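PDB 6FWY: B-type Cna protein, which is of unknown function but carries a thioester domain, which probably lets this bacterial surface protein bind covalently to a target. Local coordinates for residues A105-L108 and V109-L113; K223-V226 and T227-S230. One frame throughout, in Å; residues are numbered along the deposited sequence.

Interaction 1 of 2, residues A105-L108 and V109-L113; sequences ATQL and VSWVL
Q107 and W111 lie one turn apart on helix 99-113 and meet through an aliphatic and a polar contact on the indole. The aliphatic one is a CH-pi contact. Q107 CG stands 3.7 Å from the centroid of the W111 six-membered ring, nearly on the ring normal. The amide nitrogen NE2 of Q107 hangs 3.1 Å above the plane of the W111 ring, displaced toward the rim. Amide and ring planes are 40° apart. The Q107 chain bends at chi2 (58°), which brings its end back over the indole. Q107 NE2 and W111 NE1, 3.2 Å apart, are both donors and form no bond.

The apolar part is small: L108 CD1 is 4.2 Å from W111 CE3. In the backbone, W111 N donates to Q107 O at 2.9 Å.

The backbone of C52 is held by two side chains: its N donates to Q107 OE1, and its O accepts from S110 OG. C52 is probably the thioester cysteine. Q107 keeps its amide, so it is a second-shell residue and not the bonded glutamine. T106, Q107 and W111 match the TQxxxW helix motif of bacterial thioester domains.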
# COMPACT_ATOMS: atom_id res chain seq x y z
N ALA A 105 -15.30 -12.87 -8.03
CA ALA A 105 -14.97 -11.87 -9.06
C ALA A 105 -13.59 -11.29 -8.84
O ALA A 105 -12.83 -11.14 -9.78
CB ALA A 105 -15.99 -10.74 -9.08
N THR A 106 -13.27 -10.99 -7.59
CA THR A 106 -11.97 -10.45 -7.26
C THR A 106 -10.88 -11.52 -7.45
O THR A 106 -9.82 -11.22 -7.99
CB THR A 106 -11.94 -9.83 -5.83
OG1 THR A 106 -13.10 -9.02 -5.63
CG2 THR A 106 -10.74 -8.98 -5.64
N GLN A 107 -11.14 -12.75 -7.03
CA GLN A 107 -10.19 -13.86 -7.23
C GLN A 107 -9.94 -14.12 -8.73
O GLN A 107 -8.84 -14.49 -9.13
CB GLN A 107 -10.70 -15.13 -6.52
CG GLN A 107 -9.88 -16.41 -6.74
CD GLN A 107 -8.43 -16.25 -6.30
OE1 GLN A 107 -8.14 -16.24 -5.12
NE2 GLN A 107 -7.53 -16.13 -7.27
N LEU A 108 -10.98 -13.93 -9.54
CA LEU A 108 -10.85 -14.09 -10.99
C LEU A 108 -9.86 -13.05 -11.55
O LEU A 108 -8.96 -13.40 -12.29
CB LEU A 108 -12.23 -13.99 -11.63
CG LEU A 108 -12.41 -14.36 -13.10
CD1 LEU A 108 -11.86 -15.75 -13.45
CD2 LEU A 108 -13.91 -14.27 -13.36
N VAL A 109 -9.99 -11.80 -11.12
CA VAL A 109 -9.00 -10.74 -11.41
C VAL A 109 -7.59 -11.16 -10.97
O VAL A 109 -6.64 -11.06 -11.75
CB VAL A 109 -9.38 -9.39 -10.76
CG1 VAL A 109 -8.26 -8.35 -10.92
CG2 VAL A 109 -10.66 -8.87 -11.38
N SER A 110 -7.46 -11.62 -9.74
CA SER A 110 -6.16 -12.10 -9.26
C SER A 110 -5.52 -13.16 -10.18
O SER A 110 -4.34 -13.08 -10.50
CB SER A 110 -6.29 -12.66 -7.83
OG SER A 110 -5.03 -13.01 -7.31
N TRP A 111 -6.31 -14.15 -10.58
CA TRP A 111 -5.81 -15.23 -11.45
C TRP A 111 -5.32 -14.69 -12.80
O TRP A 111 -4.27 -15.10 -13.28
CB TRP A 111 -6.88 -16.30 -11.67
CG TRP A 111 -7.06 -17.30 -10.53
CD1 TRP A 111 -6.09 -17.80 -9.70
CD2 TRP A 111 -8.28 -17.94 -10.15
NE1 TRP A 111 -6.63 -18.71 -8.85
CE2 TRP A 111 -7.97 -18.82 -9.09
CE3 TRP A 111 -9.60 -17.86 -10.59
CZ2 TRP A 111 -8.94 -19.60 -8.45
CZ3 TRP A 111 -10.56 -18.65 -9.98
CH2 TRP A 111 -10.24 -19.50 -8.92
N VAL A 112 -6.08 -13.77 -13.38
CA VAL A 112 -5.73 -13.14 -14.66
C VAL A 112 -4.49 -12.27 -14.51
O VAL A 112 -3.56 -12.40 -15.29
CB VAL A 112 -6.91 -12.34 -15.22
CG1 VAL A 112 -6.51 -11.55 -16.47
CG2 VAL A 112 -8.06 -13.28 -15.55
N LEU A 113 -4.45 -11.41 -13.50
CA LEU A 113 -3.27 -10.57 -13.24
C LEU A 113 -2.01 -11.37 -13.01
O LEU A 113 -0.94 -10.96 -13.43
CB LEU A 113 -3.50 -9.62 -12.04
CG LEU A 113 -4.54 -8.50 -12.16
CD1 LEU A 113 -4.53 -7.64 -10.89
CD2 LEU A 113 -4.26 -7.62 -13.37

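Interaction 2 of 2, residues K223-V226 and T227-S230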
# COMPACT_ATOMS: atom_id res chain seq x y z
N LYS A 223 15.08 28.10 14.69
CA LYS A 223 15.50 29.40 15.22
C LYS A 223 17.01 29.48 15.31
O LYS A 223 17.64 28.62 15.90
CB LYS A 223 14.87 29.63 16.58
CG LYS A 223 13.35 29.58 16.54
CD LYS A 223 12.71 30.35 17.67
CE LYS A 223 11.20 30.27 17.57
NZ LYS A 223 10.49 31.13 18.53
N VAL A 224 17.57 30.53 14.72
CA VAL A 224 19.01 30.73 14.62
C VAL A 224 19.30 32.04 15.34
O VAL A 224 18.73 33.06 14.99
CB VAL A 224 19.47 30.81 13.14
CG1 VAL A 224 20.97 31.09 13.03
CG2 VAL A 224 19.12 29.52 12.40
N PRO A 225 20.19 32.02 16.36
CA PRO A 225 20.45 33.27 17.10
C PRO A 225 20.92 34.41 16.19
O PRO A 225 21.73 34.19 15.29
CB PRO A 225 21.55 32.87 18.08
CG PRO A 225 21.41 31.41 18.27
CD PRO A 225 20.93 30.88 16.94
N VAL A 226 20.39 35.62 16.42
CA VAL A 226 20.79 36.79 15.60
C VAL A 226 22.27 37.17 15.76
O VAL A 226 22.80 37.94 14.98
CB VAL A 226 19.89 38.04 15.84
CG1 VAL A 226 18.43 37.75 15.46
CG2 VAL A 226 19.99 38.57 17.26
N THR A 227 22.94 36.62 16.77
CA THR A 227 24.40 36.72 16.91
C THR A 227 25.20 35.86 15.94
O THR A 227 26.41 36.05 15.79
CB THR A 227 24.85 36.44 18.37
OG1 THR A 227 24.21 35.27 18.89
CG2 THR A 227 24.44 37.60 19.25
N THR A 228 24.54 34.92 15.26
CA THR A 228 25.21 34.01 14.35
C THR A 228 25.75 34.79 13.14
O THR A 228 25.01 35.60 12.57
CB THR A 228 24.23 32.93 13.88
OG1 THR A 228 23.64 32.31 15.02
CG2 THR A 228 24.92 31.87 13.02
N PRO A 229 27.02 34.54 12.75
CA PRO A 229 27.57 35.10 11.51
C PRO A 229 26.71 34.80 10.28
O PRO A 229 26.15 33.72 10.17
CB PRO A 229 28.93 34.42 11.40
CG PRO A 229 29.32 34.09 12.80
CD PRO A 229 28.04 33.81 13.52
N SER A 230 26.61 35.77 9.37
CA SER A 230 25.79 35.64 8.16
C SER A 230 26.09 34.34 7.44
O SER A 230 27.25 33.95 7.30
CB SER A 230 26.04 36.81 7.22
OG SER A 230 25.68 38.04 7.84
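T227 meets P225 first, with its OG1 lying 3.7 Å from P225 CB. The T227 hydroxyl sits between the backbone N and the carbonyl carbon (chi1 46°), and this turns it back toward the proline ring. The contact is van der Waals.

T228 carries most of the contact. Its backbone N donates to P225 O at 2.9 Å, with an N-H...O angle of 162°. This bond closes a type I beta turn from P225 to T228, with V226 and T227 at its corners. The turn ends strand 218-225 of the five-stranded antiparallel sheet and turns the chain aside, on the way to strand 231-250 of the larger sheet. T228 OG1 also donates to P225 O, at 2.7 Å. The carbonyl oxygen is therefore gripped twice by one residue. The OG1 donor is tilted 20° from the carbonyl plane, whereas N comes from well above it. With OG1 anti to its own carbonyl carbon, the T228 hydroxyl stays beside its backbone N, and both donors converge on P225 O. The same hydroxyl lies 3.6 Å from P225 CD and 3.5 Å from V224 CG1. The V224 and T228 side chains cross at about a right angle, and W277 of strand 258-277 and P196 touch both.

P229 then carries the chain on, and its O accepts from W277 NE1. S230 OG bonds R279 N, close to the C-terminal end.

In the fold
The two contacts do not touch. Their centres are 61 Å apart, and their nearest atoms are about 48 Å apart. They lie on opposite sides of the centre of an elongated chain. The centre of interaction 1 is 18 Å from it and that of interaction 2 is 43 Å. Interaction 1 is buried, falls in the thioester domain range and lies beside C52, the probable thioester cysteine, whose backbone Q107 and S110 hold. Interaction 2 is a surface turn at the far end, where strand 218-225 gives way to strand 231-250. It is remote from that site. Along the chain they come in series, interaction 1 ending before interaction 2 begins.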